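Local coordinates for dihydrodipicolinate synthase (Bacillus anthracis, PDB 1XKY), which probably catalyses the condensation of pyruvate with aspartate semialdehyde, the step that commits bacterial metabolism to the dihydrodipicolinate route to lysine, at residues Val141-Val146 and Glu166-Ile171; Gly125-Phe130 and Val160-Ile165; Lys264-Met269 and Val290-Val295; His219-Glu224 and Gln245-Val250. All coordinates share one frame; numbering follows the deposited sequence.

Interaction 1: residues Val141-Val146 and Glu166-Ile171; sequences VMLYNV and ENIVAI. With K (potassium ion), chain F.
Val-141 N donates to Asn-167 O, just ahead of strand 168-171, in a short, bent bond of 2.6 Å that opens a parallel ladder broken by a beta bulge. Val-141 O in turn accepts Val-169 N at 2.9 Å, a straighter bond. The register then shifts by one residue, and Leu-143 N reaches Ala-170 O within the strand at 2.9 Å; that oxygen also receives the CA-H of Met-142. On the margin of the ladder Ile-168 O (2.7 Å) and, as a more distant ligand, Glu-166 O (3.2 Å) bind a potassium ion, whose other ligands include Ser-163 O, Ile-165 O and two waters. Three side-chain amide atoms are satisfied elsewhere: Asn-167 ND2 by Ala-134 O and Leu-139 O, Asn-145 OD1 by Ile-154 N, and Asn-145 ND2 by Asp-173 OD1. Small Ala-170 suits the bent thioether of Met-142 (chi3 -76°), whose CE lies 3.8 Å from Ala-170 CB. On the other face Leu-143 CG rests 3.8 Å from Ile-168 CG2. These are neighbouring strands of the TIM barrel: strand 110-114 flanks 141-145, and Leu-162 and Val-159 of helix 156-163 pack on the Leu-143, Ile-168 and Ile-171 face.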
loop_
_atom_site.group_PDB
_atom_site.type_symbol
_atom_site.label_atom_id
_atom_site.label_comp_id
_atom_site.label_asym_id
_atom_site.label_seq_id
_atom_site.Cartn_x
_atom_site.Cartn_y
_atom_site.Cartn_z
ATOM N N VAL A 141 -27.375 -17.304 1.326
ATOM C CA VAL A 141 -25.944 -17.108 1.515
ATOM C C VAL A 141 -25.580 -15.618 1.427
ATOM O O VAL A 141 -26.001 -14.913 0.495
ATOM C CB VAL A 141 -25.132 -17.895 0.454
ATOM C CG1 VAL A 141 -23.649 -17.527 0.506
ATOM C CG2 VAL A 141 -25.329 -19.383 0.634
ATOM N N MET A 142 -24.794 -15.161 2.400
ATOM C CA MET A 142 -24.191 -13.836 2.391
ATOM C C MET A 142 -22.686 -14.019 2.208
ATOM O O MET A 142 -22.034 -14.741 2.968
ATOM C CB MET A 142 -24.484 -13.081 3.693
ATOM C CG MET A 142 -23.870 -11.672 3.772
ATOM S SD MET A 142 -24.226 -10.759 5.307
ATOM C CE MET A 142 -25.916 -10.267 5.037
ATOM N N LEU A 143 -22.147 -13.371 1.179
ATOM C CA LEU A 143 -20.716 -13.334 0.947
ATOM C C LEU A 143 -20.064 -12.320 1.887
ATOM O O LEU A 143 -20.699 -11.359 2.322
ATOM C CB LEU A 143 -20.432 -12.944 -0.501
ATOM C CG LEU A 143 -21.035 -13.789 -1.617
ATOM C CD1 LEU A 143 -20.711 -13.144 -2.952
ATOM C CD2 LEU A 143 -20.527 -15.214 -1.576
ATOM N N TYR A 144 -18.788 -12.530 2.187
ATOM C CA TYR A 144 -18.049 -11.628 3.055
ATOM C C TYR A 144 -16.724 -11.269 2.393
ATOM O O TYR A 144 -15.815 -12.102 2.297
ATOM C CB TYR A 144 -17.862 -12.281 4.430
ATOM C CG TYR A 144 -17.149 -11.464 5.494
ATOM C CD1 TYR A 144 -16.908 -10.096 5.346
ATOM C CD2 TYR A 144 -16.761 -12.071 6.690
ATOM C CE1 TYR A 144 -16.271 -9.369 6.344
ATOM C CE2 TYR A 144 -16.124 -11.352 7.689
ATOM C CZ TYR A 144 -15.882 -10.005 7.511
ATOM O OH TYR A 144 -15.254 -9.298 8.513
ATOM N N ASN A 145 -16.647 -10.027 1.916
ATOM C CA ASN A 145 -15.426 -9.466 1.340
ATOM C C ASN A 145 -14.638 -8.754 2.441
ATOM O O ASN A 145 -15.141 -7.815 3.073
ATOM C CB ASN A 145 -15.782 -8.479 0.223
ATOM C CG ASN A 145 -14.564 -7.898 -0.463
ATOM O OD1 ASN A 145 -13.677 -8.624 -0.913
ATOM N ND2 ASN A 145 -14.516 -6.577 -0.547
ATOM N N VAL A 146 -13.419 -9.225 2.682
ATOM C CA VAL A 146 -12.599 -8.707 3.773
ATOM C C VAL A 146 -11.105 -8.784 3.428
ATOM O O VAL A 146 -10.353 -9.583 4.010
ATOM C CB VAL A 146 -12.959 -9.399 5.111
ATOM C CG1 VAL A 146 -12.683 -10.912 5.067
ATOM C CG2 VAL A 146 -12.256 -8.726 6.285
ATOM N N GLU A 166 -29.238 -18.433 -7.230
ATOM C CA GLU A 166 -30.514 -18.187 -6.560
ATOM C C GLU A 166 -30.374 -17.846 -5.072
ATOM O O GLU A 166 -30.920 -16.843 -4.618
ATOM C CB GLU A 166 -31.448 -19.389 -6.747
ATOM C CG GLU A 166 -32.779 -19.252 -6.046
ATOM C CD GLU A 166 -33.744 -20.376 -6.381
ATOM O OE1 GLU A 166 -34.955 -20.084 -6.486
ATOM O OE2 GLU A 166 -33.302 -21.541 -6.539
ATOM N N ASN A 167 -29.635 -18.656 -4.322
ATOM C CA ASN A 167 -29.567 -18.472 -2.860
ATOM C C ASN A 167 -28.415 -17.588 -2.345
ATOM O O ASN A 167 -28.225 -17.478 -1.135
ATOM C CB ASN A 167 -29.577 -19.829 -2.140
ATOM C CG ASN A 167 -28.375 -20.683 -2.468
ATOM O OD1 ASN A 167 -27.826 -20.604 -3.566
ATOM N ND2 ASN A 167 -27.963 -21.514 -1.514
ATOM N N ILE A 168 -27.651 -16.966 -3.242
ATOM C CA ILE A 168 -26.649 -15.967 -2.834
ATOM C C ILE A 168 -27.316 -14.591 -2.918
ATOM O O ILE A 168 -27.509 -14.040 -4.013
ATOM C CB ILE A 168 -25.348 -16.031 -3.676
ATOM C CG1 ILE A 168 -24.762 -17.448 -3.632
ATOM C CG2 ILE A 168 -24.336 -15.007 -3.137
ATOM C CD1 ILE A 168 -23.448 -17.641 -4.371
ATOM N N VAL A 169 -27.679 -14.059 -1.752
ATOM C CA VAL A 169 -28.634 -12.951 -1.648
ATOM C C VAL A 169 -28.063 -11.628 -1.130
ATOM O O VAL A 169 -28.735 -10.589 -1.204
ATOM C CB VAL A 169 -29.859 -13.356 -0.775
ATOM C CG1 VAL A 169 -30.548 -14.579 -1.349
ATOM C CG2 VAL A 169 -29.470 -13.604 0.704
ATOM N N ALA A 170 -26.836 -11.651 -0.616
ATOM C CA ALA A 170 -26.251 -10.457 -0.008
ATOM C C ALA A 170 -24.737 -10.560 0.111
ATOM O O ALA A 170 -24.166 -11.641 -0.044
ATOM C CB ALA A 170 -26.869 -10.205 1.366
ATOM N N ILE A 171 -24.102 -9.416 0.370
ATOM C CA ILE A 171 -22.672 -9.357 0.647
ATOM C C ILE A 171 -22.404 -8.388 1.801
ATOM O O ILE A 171 -23.007 -7.309 1.881
ATOM C CB ILE A 171 -21.840 -8.986 -0.617
ATOM C CG1 ILE A 171 -20.332 -8.971 -0.306
ATOM C CG2 ILE A 171 -22.300 -7.656 -1.208
ATOM C CD1 ILE A 171 -19.464 -9.052 -1.537
HETATM K K K F . -29.444 -14.316 -5.904
HETATM O O HOH W 1 -30.590 -11.960 -4.600
HETATM O O HOH W 2 -31.191 -14.714 -7.830
#

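Interaction 2: residues Gly125-Phe130 and Val160-Ile165; sequences GMYQHF and VRLSEI. With K (potassium ion), chain F.
Tyr-127 and Leu-162 mark the closest passage of the two backbones, their CA atoms 6.8 Å apart. With CG anti to the backbone N (chi1 177°), Tyr-127 swings its ring out toward helix 156-163, and the guanidinium of Arg-161 lies flat over one face of it, centres 3.7 Å apart and planes at 15°. This cation-pi stack puts Arg-161 NH2 3.4 Å from Tyr-127 CE2, while a salt bridge from Arg-161 NH1 to Glu-124 helps fix the group. Water 3 joins the same two residues, hydrogen-bonded to Tyr-127 OH at 2.7 Å and donating to Arg-161 O. Leu-162 suits the inner side because its fork serves two rings: CD2 is 3.5 Å from Tyr-127 CD1, and CD1 is 3.5 Å from Phe-130 CD2. Ser-163 O and Ile-165 O face the potassium ion. Helices 123-135 and 156-163 thus pack side by side outside the barrel, with Phe-130 resting on Leu-143 of strand 141-145, and Gln-128 and His-129 touching a neighbouring subunit.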
loop_
_atom_site.group_PDB
_atom_site.type_symbol
_atom_site.label_atom_id
_atom_site.label_comp_id
_atom_site.label_asym_id
_atom_site.label_seq_id
_atom_site.Cartn_x
_atom_site.Cartn_y
_atom_site.Cartn_z
ATOM N N GLY A 125 -11.354 -19.156 -8.841
ATOM C CA GLY A 125 -11.281 -20.081 -7.699
ATOM C C GLY A 125 -12.363 -19.775 -6.676
ATOM O O GLY A 125 -13.109 -20.668 -6.244
ATOM N N MET A 126 -12.474 -18.497 -6.327
ATOM C CA MET A 126 -13.473 -18.051 -5.376
ATOM C C MET A 126 -14.880 -18.241 -5.919
ATOM O O MET A 126 -15.775 -18.644 -5.187
ATOM C CB MET A 126 -13.243 -16.591 -4.987
ATOM C CG MET A 126 -12.078 -16.430 -4.040
ATOM S SD MET A 126 -12.001 -14.787 -3.330
ATOM C CE MET A 126 -11.140 -13.894 -4.621
ATOM N N TYR A 127 -15.065 -17.972 -7.205
ATOM C CA TYR A 127 -16.348 -18.228 -7.838
ATOM C C TYR A 127 -16.771 -19.700 -7.668
ATOM O O TYR A 127 -17.892 -19.986 -7.232
ATOM C CB TYR A 127 -16.327 -17.823 -9.319
ATOM C CG TYR A 127 -17.624 -18.163 -9.976
ATOM C CD1 TYR A 127 -18.717 -17.311 -9.866
ATOM C CD2 TYR A 127 -17.790 -19.374 -10.643
ATOM C CE1 TYR A 127 -19.944 -17.650 -10.433
ATOM C CE2 TYR A 127 -18.996 -19.715 -11.211
ATOM C CZ TYR A 127 -20.068 -18.846 -11.109
ATOM O OH TYR A 127 -21.274 -19.183 -11.674
ATOM N N GLN A 128 -15.874 -20.629 -7.997
ATOM C CA GLN A 128 -16.176 -22.054 -7.853
ATOM C C GLN A 128 -16.368 -22.462 -6.389
ATOM O O GLN A 128 -17.199 -23.313 -6.073
ATOM C CB GLN A 128 -15.084 -22.904 -8.502
ATOM C CG GLN A 128 -14.961 -22.724 -10.014
ATOM C CD GLN A 128 -16.219 -23.102 -10.806
ATOM O OE1 GLN A 128 -16.458 -22.553 -11.890
ATOM N NE2 GLN A 128 -17.021 -24.029 -10.278
ATOM N N HIS A 129 -15.609 -21.830 -5.503
ATOM C CA HIS A 129 -15.691 -22.087 -4.064
ATOM C C HIS A 129 -17.084 -21.739 -3.539
ATOM O O HIS A 129 -17.761 -22.587 -2.958
ATOM C CB HIS A 129 -14.581 -21.284 -3.365
ATOM C CG HIS A 129 -14.701 -21.184 -1.875
ATOM N ND1 HIS A 129 -14.207 -22.147 -1.019
ATOM C CD2 HIS A 129 -15.187 -20.192 -1.090
ATOM C CE1 HIS A 129 -14.407 -21.760 0.231
ATOM N NE2 HIS A 129 -15.004 -20.581 0.215
ATOM N N PHE A 130 -17.507 -20.500 -3.772
ATOM C CA PHE A 130 -18.786 -20.000 -3.264
ATOM C C PHE A 130 -19.965 -20.706 -3.933
ATOM O O PHE A 130 -20.943 -21.048 -3.279
ATOM C CB PHE A 130 -18.893 -18.489 -3.484
ATOM C CG PHE A 130 -17.984 -17.668 -2.594
ATOM C CD1 PHE A 130 -18.007 -17.825 -1.216
ATOM C CD2 PHE A 130 -17.134 -16.712 -3.140
ATOM C CE1 PHE A 130 -17.190 -17.047 -0.392
ATOM C CE2 PHE A 130 -16.309 -15.935 -2.325
ATOM C CZ PHE A 130 -16.344 -16.097 -0.954
ATOM N N VAL A 160 -21.137 -9.997 -8.860
ATOM C CA VAL A 160 -22.278 -9.961 -9.767
ATOM C C VAL A 160 -22.601 -11.374 -10.274
ATOM O O VAL A 160 -23.747 -11.796 -10.224
ATOM C CB VAL A 160 -22.050 -8.990 -10.965
ATOM C CG1 VAL A 160 -23.186 -9.122 -11.996
ATOM C CG2 VAL A 160 -21.942 -7.546 -10.491
ATOM N N ARG A 161 -21.597 -12.102 -10.752
ATOM C CA ARG A 161 -21.809 -13.489 -11.204
ATOM C C ARG A 161 -22.422 -14.341 -10.088
ATOM O O ARG A 161 -23.379 -15.080 -10.318
ATOM C CB ARG A 161 -20.508 -14.138 -11.668
ATOM C CG ARG A 161 -19.883 -13.535 -12.907
ATOM C CD ARG A 161 -18.517 -14.157 -13.157
ATOM N NE ARG A 161 -18.612 -15.580 -13.478
ATOM C CZ ARG A 161 -17.610 -16.452 -13.378
ATOM N NH1 ARG A 161 -16.420 -16.066 -12.955
ATOM N NH2 ARG A 161 -17.802 -17.720 -13.703
ATOM N N LEU A 162 -21.867 -14.234 -8.880
ATOM C CA LEU A 162 -22.377 -14.995 -7.740
ATOM C C LEU A 162 -23.821 -14.609 -7.376
ATOM O O LEU A 162 -24.620 -15.478 -7.017
ATOM C CB LEU A 162 -21.433 -14.870 -6.538
ATOM C CG LEU A 162 -20.111 -15.625 -6.711
ATOM C CD1 LEU A 162 -19.119 -15.258 -5.620
ATOM C CD2 LEU A 162 -20.331 -17.131 -6.748
ATOM N N SER A 163 -24.159 -13.325 -7.523
ATOM C CA SER A 163 -25.513 -12.834 -7.242
ATOM C C SER A 163 -26.578 -13.464 -8.147
ATOM O O SER A 163 -27.760 -13.470 -7.801
ATOM C CB SER A 163 -25.591 -11.305 -7.366
ATOM O OG SER A 163 -25.688 -10.901 -8.725
ATOM N N GLU A 164 -26.165 -13.978 -9.303
ATOM C CA GLU A 164 -27.072 -14.680 -10.197
ATOM C C GLU A 164 -27.436 -16.077 -9.694
ATOM O O GLU A 164 -28.356 -16.696 -10.207
ATOM C CB GLU A 164 -26.474 -14.767 -11.599
ATOM C CG GLU A 164 -26.353 -13.407 -12.268
ATOM C CD GLU A 164 -25.522 -13.432 -13.529
ATOM O OE1 GLU A 164 -25.288 -14.522 -14.094
ATOM O OE2 GLU A 164 -25.088 -12.349 -13.955
ATOM N N ILE A 165 -26.711 -16.586 -8.704
ATOM C CA ILE A 165 -27.058 -17.868 -8.118
ATOM C C ILE A 165 -28.182 -17.625 -7.122
ATOM O O ILE A 165 -28.093 -16.716 -6.289
ATOM C CB ILE A 165 -25.849 -18.527 -7.461
ATOM C CG1 ILE A 165 -24.804 -18.840 -8.547
ATOM C CG2 ILE A 165 -26.269 -19.785 -6.702
ATOM C CD1 ILE A 165 -23.450 -19.167 -8.022
HETATM K K K F . -29.444 -14.316 -5.904
HETATM O O HOH W 3 -23.212 -17.317 -11.830
HETATM O O HOH W 1 -30.590 -11.960 -4.600
HETATM O O HOH W 2 -31.191 -14.714 -7.830
#

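Interaction 3: residues Lys264-Met269 and Val290-Val295; sequences KTALQM and VTLQSV
Leu-292 and Met-269 carry most of this contact between two helices of the C-terminal region, whose short axes approach to 10.5 Å at 59°. The buried part gathers around one methyl. Leu-292 has CG anti to its backbone N (chi1 173°), which sends CG toward helix 261-269; chi2 (59°) then sets the fork so that CD2 lies 3.9 Å from Ala-266 N and 4.0 Å from Thr-265 CB. Ala-266, buried like Leu-292, fits here because its single methyl, 4.2 Å from Leu-292 CD2, lets the leucine approach the helix backbone. Thr-265 offers carbon to the contact, while its hydroxyl is hydrogen-bonded back to Thr-261 O within its own helix.

The other part, formed by Met-269 and Gln-293, is at similar distances but partly exposed to solvent. Met-269, extended beyond CG, crosses obliquely past Leu-292 and at about a right angle to Gln-293; its CE lies 4.1 Å from Leu-292 CD2 and 4.0 Å from Gln-293 CB. Here glutamine contributes the aliphatic base of its chain, which suits a partly exposed place. No hydrogen bond joins the segments, and Val-290, Thr-291 and Ser-294 lie on the exposed side of their helix. Around the contact, Ala-266 also packs on Val-220 of helix 218-234 and on Met-296, and Leu-292 on Ser-253 of helix 237-253, which sets helices 261-269 and 286-297 against helices 218-234 and 237-253.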
loop_
_atom_site.group_PDB
_atom_site.type_symbol
_atom_site.label_atom_id
_atom_site.label_comp_id
_atom_site.label_asym_id
_atom_site.label_seq_id
_atom_site.Cartn_x
_atom_site.Cartn_y
_atom_site.Cartn_z
ATOM N N LYS A 264 -15.322 -7.088 23.623
ATOM C CA LYS A 264 -15.562 -7.940 24.793
ATOM C C LYS A 264 -15.294 -7.216 26.108
ATOM O O LYS A 264 -16.059 -7.344 27.052
ATOM C CB LYS A 264 -14.705 -9.211 24.752
ATOM C CG LYS A 264 -15.182 -10.243 23.767
ATOM C CD LYS A 264 -14.597 -11.611 24.082
ATOM C CE LYS A 264 -15.403 -12.708 23.442
ATOM N NZ LYS A 264 -14.782 -14.047 23.639
ATOM N N THR A 265 -14.198 -6.466 26.155
ATOM C CA THR A 265 -13.822 -5.716 27.346
ATOM C C THR A 265 -14.808 -4.577 27.599
ATOM O O THR A 265 -15.208 -4.362 28.729
ATOM C CB THR A 265 -12.377 -5.168 27.224
ATOM O OG1 THR A 265 -11.505 -6.218 26.776
ATOM C CG2 THR A 265 -11.883 -4.614 28.554
ATOM N N ALA A 266 -15.208 -3.871 26.541
ATOM C CA ALA A 266 -16.231 -2.812 26.628
ATOM C C ALA A 266 -17.591 -3.341 27.125
ATOM O O ALA A 266 -18.278 -2.685 27.920
ATOM C CB ALA A 266 -16.386 -2.115 25.277
ATOM N N LEU A 267 -17.960 -4.538 26.674
ATOM C CA LEU A 267 -19.159 -5.214 27.162
ATOM C C LEU A 267 -19.070 -5.480 28.671
ATOM O O LEU A 267 -20.017 -5.213 29.415
ATOM C CB LEU A 267 -19.386 -6.521 26.390
ATOM C CG LEU A 267 -20.114 -6.357 25.050
ATOM C CD1 LEU A 267 -19.975 -7.595 24.181
ATOM C CD2 LEU A 267 -21.586 -6.023 25.297
ATOM N N GLN A 268 -17.929 -6.003 29.114
ATOM C CA GLN A 268 -17.663 -6.184 30.541
ATOM C C GLN A 268 -17.769 -4.854 31.301
ATOM O O GLN A 268 -18.354 -4.808 32.381
ATOM C CB GLN A 268 -16.295 -6.849 30.746
ATOM C CG GLN A 268 -15.823 -6.955 32.193
ATOM C CD GLN A 268 -14.837 -5.858 32.568
ATOM O OE1 GLN A 268 -13.788 -5.695 31.923
ATOM N NE2 GLN A 268 -15.161 -5.103 33.616
ATOM N N MET A 269 -17.224 -3.780 30.730
ATOM C CA MET A 269 -17.268 -2.446 31.357
ATOM C C MET A 269 -18.702 -1.931 31.591
ATOM O O MET A 269 -18.936 -1.188 32.547
ATOM C CB MET A 269 -16.495 -1.418 30.513
ATOM C CG MET A 269 -14.973 -1.491 30.609
ATOM S SD MET A 269 -14.141 -0.486 29.336
ATOM C CE MET A 269 -12.443 -0.910 29.690
ATOM N N VAL A 290 -7.496 1.203 30.104
ATOM C CA VAL A 290 -7.677 2.613 30.473
ATOM C C VAL A 290 -7.991 3.490 29.244
ATOM O O VAL A 290 -8.864 4.360 29.293
ATOM C CB VAL A 290 -6.424 3.155 31.225
ATOM C CG1 VAL A 290 -6.472 4.674 31.368
ATOM C CG2 VAL A 290 -6.306 2.510 32.603
ATOM N N THR A 291 -7.289 3.255 28.145
ATOM C CA THR A 291 -7.551 3.979 26.899
ATOM C C THR A 291 -8.982 3.743 26.376
ATOM O O THR A 291 -9.686 4.688 26.007
ATOM C CB THR A 291 -6.507 3.600 25.819
ATOM O OG1 THR A 291 -5.193 3.936 26.294
ATOM C CG2 THR A 291 -6.766 4.332 24.507
ATOM N N LEU A 292 -9.399 2.481 26.349
ATOM C CA LEU A 292 -10.752 2.115 25.927
ATOM C C LEU A 292 -11.796 2.708 26.872
ATOM O O LEU A 292 -12.817 3.223 26.428
ATOM C CB LEU A 292 -10.899 0.593 25.869
ATOM C CG LEU A 292 -12.293 0.014 25.606
ATOM C CD1 LEU A 292 -12.841 0.516 24.270
ATOM C CD2 LEU A 292 -12.232 -1.506 25.634
ATOM N N GLN A 293 -11.523 2.624 28.174
ATOM C CA GLN A 293 -12.442 3.115 29.200
ATOM C C GLN A 293 -12.751 4.598 29.008
ATOM O O GLN A 293 -13.888 5.030 29.171
ATOM C CB GLN A 293 -11.849 2.893 30.595
ATOM C CG GLN A 293 -12.814 3.154 31.744
ATOM C CD GLN A 293 -12.155 2.973 33.100
ATOM O OE1 GLN A 293 -11.070 3.512 33.364
ATOM N NE2 GLN A 293 -12.804 2.210 33.969
ATOM N N SER A 294 -11.733 5.369 28.645
ATOM C CA SER A 294 -11.901 6.807 28.494
ATOM C C SER A 294 -12.777 7.150 27.288
ATOM O O SER A 294 -13.516 8.127 27.332
ATOM C CB SER A 294 -10.547 7.512 28.439
ATOM O OG SER A 294 -10.005 7.601 29.756
ATOM N N VAL A 295 -12.729 6.337 26.237
ATOM C CA VAL A 295 -13.624 6.542 25.094
ATOM C C VAL A 295 -15.050 6.106 25.460
ATOM O O VAL A 295 -16.008 6.848 25.236
ATOM C CB VAL A 295 -13.146 5.811 23.812
ATOM C CG1 VAL A 295 -14.087 6.116 22.641
ATOM C CG2 VAL A 295 -11.724 6.222 23.458
#

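Interaction 4: residues His219-Glu224 and Gln245-Val250; sequences HVIGNE and QLLVRV
Ile-221 pushes its terminal methyl into a shallow hollow between Leu-247 and Val-250 on a helix that runs antiparallel to its own, the short axes 10.8 Å apart and at 178°. Ile-221 CD1 lies 3.7 Å from Leu-247 CD1 and 3.8 Å from Leu-247 CA, close enough to meet the floor of the hollow as well as its wall. A second wall is Val-250, whose CG1 is 3.9 Å from Ile-221 CD1 in a tip-to-tip approach. Isoleucine suits this place because its longer branch can cross the gap: CG1 sits between the backbone N and the carbonyl carbon (chi1 52°), and chi2 (160°) extends CD1 onward from it.

Val-250 CG1 is itself a bump, touching Val-220 CG2 at 3.9 Å as well as Ile-221, so that the two compact valines meet methyl to methyl. One turn on, Glu-224 turns its aliphatic part to the contact, CG lying 4.0 Å from Leu-246 CD2. Helix 218-234 is kinked within 219-224, the amides of Asn-223 and Glu-224 lacking a bond to the turn before. On the far side of its helix, Val-248 packs on Leu-179 of a neighbouring subunit. Between the two segments the contact is methyls against methyls and other aliphatic carbons, without a hydrogen bond or salt bridge. Holding these two consecutive helices together here therefore rests on burial of apolar groups and the fit of their shapes.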
loop_
_atom_site.group_PDB
_atom_site.type_symbol
_atom_site.label_atom_id
_atom_site.label_comp_id
_atom_site.label_asym_id
_atom_site.label_seq_id
_atom_site.Cartn_x
_atom_site.Cartn_y
_atom_site.Cartn_z
ATOM N N HIS A 219 -22.731 -3.777 19.546
ATOM C CA HIS A 219 -22.620 -4.360 20.889
ATOM C C HIS A 219 -22.734 -3.314 22.009
ATOM O O HIS A 219 -23.181 -3.645 23.102
ATOM C CB HIS A 219 -21.289 -5.091 21.080
ATOM C CG HIS A 219 -21.172 -6.380 20.327
ATOM N ND1 HIS A 219 -21.546 -7.588 20.870
ATOM C CD2 HIS A 219 -20.655 -6.661 19.106
ATOM C CE1 HIS A 219 -21.297 -8.554 20.004
ATOM N NE2 HIS A 219 -20.754 -8.018 18.926
ATOM N N VAL A 220 -22.297 -2.080 21.750
ATOM C CA VAL A 220 -22.291 -1.029 22.770
ATOM C C VAL A 220 -23.120 0.215 22.439
ATOM O O VAL A 220 -23.588 0.889 23.353
ATOM C CB VAL A 220 -20.847 -0.589 23.158
ATOM C CG1 VAL A 220 -20.136 -1.721 23.894
ATOM C CG2 VAL A 220 -20.040 -0.127 21.932
ATOM N N ILE A 221 -23.305 0.523 21.157
ATOM C CA ILE A 221 -24.089 1.704 20.781
ATOM C C ILE A 221 -25.146 1.385 19.721
ATOM O O ILE A 221 -25.412 2.189 18.842
ATOM C CB ILE A 221 -23.180 2.871 20.320
ATOM C CG1 ILE A 221 -22.199 2.398 19.238
ATOM C CG2 ILE A 221 -22.433 3.470 21.524
ATOM C CD1 ILE A 221 -21.606 3.535 18.398
ATOM N N GLY A 222 -25.770 0.218 19.841
ATOM C CA GLY A 222 -26.820 -0.194 18.921
ATOM C C GLY A 222 -27.990 0.775 18.870
ATOM O O GLY A 222 -28.507 1.055 17.791
ATOM N N ASN A 223 -28.414 1.290 20.026
ATOM C CA ASN A 223 -29.554 2.221 20.037
ATOM C C ASN A 223 -29.197 3.514 19.301
ATOM O O ASN A 223 -30.019 4.060 18.562
ATOM C CB ASN A 223 -30.048 2.524 21.459
ATOM C CG ASN A 223 -30.793 1.346 22.104
ATOM O OD1 ASN A 223 -31.346 0.481 21.424
ATOM N ND2 ASN A 223 -30.824 1.334 23.427
ATOM N N GLU A 224 -27.967 3.984 19.502
ATOM C CA GLU A 224 -27.463 5.183 18.824
ATOM C C GLU A 224 -27.425 4.993 17.295
ATOM O O GLU A 224 -27.853 5.873 16.536
ATOM C CB GLU A 224 -26.079 5.561 19.347
ATOM C CG GLU A 224 -26.069 6.118 20.786
ATOM C CD GLU A 224 -26.117 5.053 21.888
ATOM O OE1 GLU A 224 -26.301 3.856 21.600
ATOM O OE2 GLU A 224 -25.993 5.431 23.071
ATOM N N GLN A 245 -20.579 10.723 13.823
ATOM C CA GLN A 245 -19.326 11.114 14.462
ATOM C C GLN A 245 -19.010 10.257 15.694
ATOM O O GLN A 245 -17.870 9.823 15.883
ATOM C CB GLN A 245 -19.353 12.611 14.791
ATOM C CG GLN A 245 -19.123 13.450 13.540
ATOM C CD GLN A 245 -19.553 14.897 13.670
ATOM O OE1 GLN A 245 -19.632 15.620 12.668
ATOM N NE2 GLN A 245 -19.835 15.330 14.890
ATOM N N LEU A 246 -20.033 10.000 16.501
ATOM C CA LEU A 246 -19.926 9.110 17.654
ATOM C C LEU A 246 -19.571 7.687 17.219
ATOM O O LEU A 246 -18.676 7.073 17.785
ATOM C CB LEU A 246 -21.248 9.097 18.432
ATOM C CG LEU A 246 -21.325 8.192 19.672
ATOM C CD1 LEU A 246 -20.336 8.649 20.718
ATOM C CD2 LEU A 246 -22.738 8.181 20.239
ATOM N N LEU A 247 -20.280 7.177 16.217
ATOM C CA LEU A 247 -20.066 5.820 15.718
ATOM C C LEU A 247 -18.609 5.611 15.292
ATOM O O LEU A 247 -17.973 4.630 15.691
ATOM C CB LEU A 247 -21.026 5.528 14.559
ATOM C CG LEU A 247 -20.938 4.168 13.848
ATOM C CD1 LEU A 247 -21.008 3.014 14.831
ATOM C CD2 LEU A 247 -22.057 4.075 12.830
ATOM N N VAL A 248 -18.078 6.560 14.526
ATOM C CA VAL A 248 -16.694 6.506 14.035
ATOM C C VAL A 248 -15.700 6.487 15.195
ATOM O O VAL A 248 -14.761 5.691 15.210
ATOM C CB VAL A 248 -16.372 7.711 13.101
ATOM C CG1 VAL A 248 -14.877 7.779 12.780
ATOM C CG2 VAL A 248 -17.187 7.628 11.817
ATOM N N ARG A 249 -15.929 7.366 16.159
ATOM C CA ARG A 249 -15.081 7.494 17.339
ATOM C C ARG A 249 -15.092 6.198 18.150
ATOM O O ARG A 249 -14.040 5.639 18.481
ATOM C CB ARG A 249 -15.602 8.648 18.193
ATOM C CG ARG A 249 -14.624 9.215 19.172
ATOM C CD ARG A 249 -14.959 10.679 19.451
ATOM N NE ARG A 249 -16.315 10.853 19.972
ATOM C CZ ARG A 249 -16.680 10.549 21.215
ATOM N NH1 ARG A 249 -15.806 10.029 22.070
ATOM N NH2 ARG A 249 -17.930 10.751 21.608
ATOM N N VAL A 250 -16.294 5.724 18.466
ATOM C CA VAL A 250 -16.454 4.494 19.237
ATOM C C VAL A 250 -15.836 3.294 18.507
ATOM O O VAL A 250 -15.113 2.484 19.111
ATOM C CB VAL A 250 -17.944 4.247 19.578
ATOM C CG1 VAL A 250 -18.180 2.820 20.108
ATOM C CG2 VAL A 250 -18.417 5.293 20.589
#

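From the N terminus, interaction 2 opens first at 125-130, interaction 1 opens at 141-146, and both close in turn, at 160-165 and 166-171. Their loops therefore cross, and two successive helix-strand units of the barrel are bound together: helix to helix outside, strand to strand within. Their centres are 9 Å apart, and they share the potassium ion and its two waters. Interaction 4 then closes a largely helical loop between 219-224 and 245-250, and interaction 3 follows in series, closing 264-269 on 290-295. These two touch through Ala-266 and Val-220, joining the end of the barrel to the C-terminal helices, across the chain's centre from the first pair.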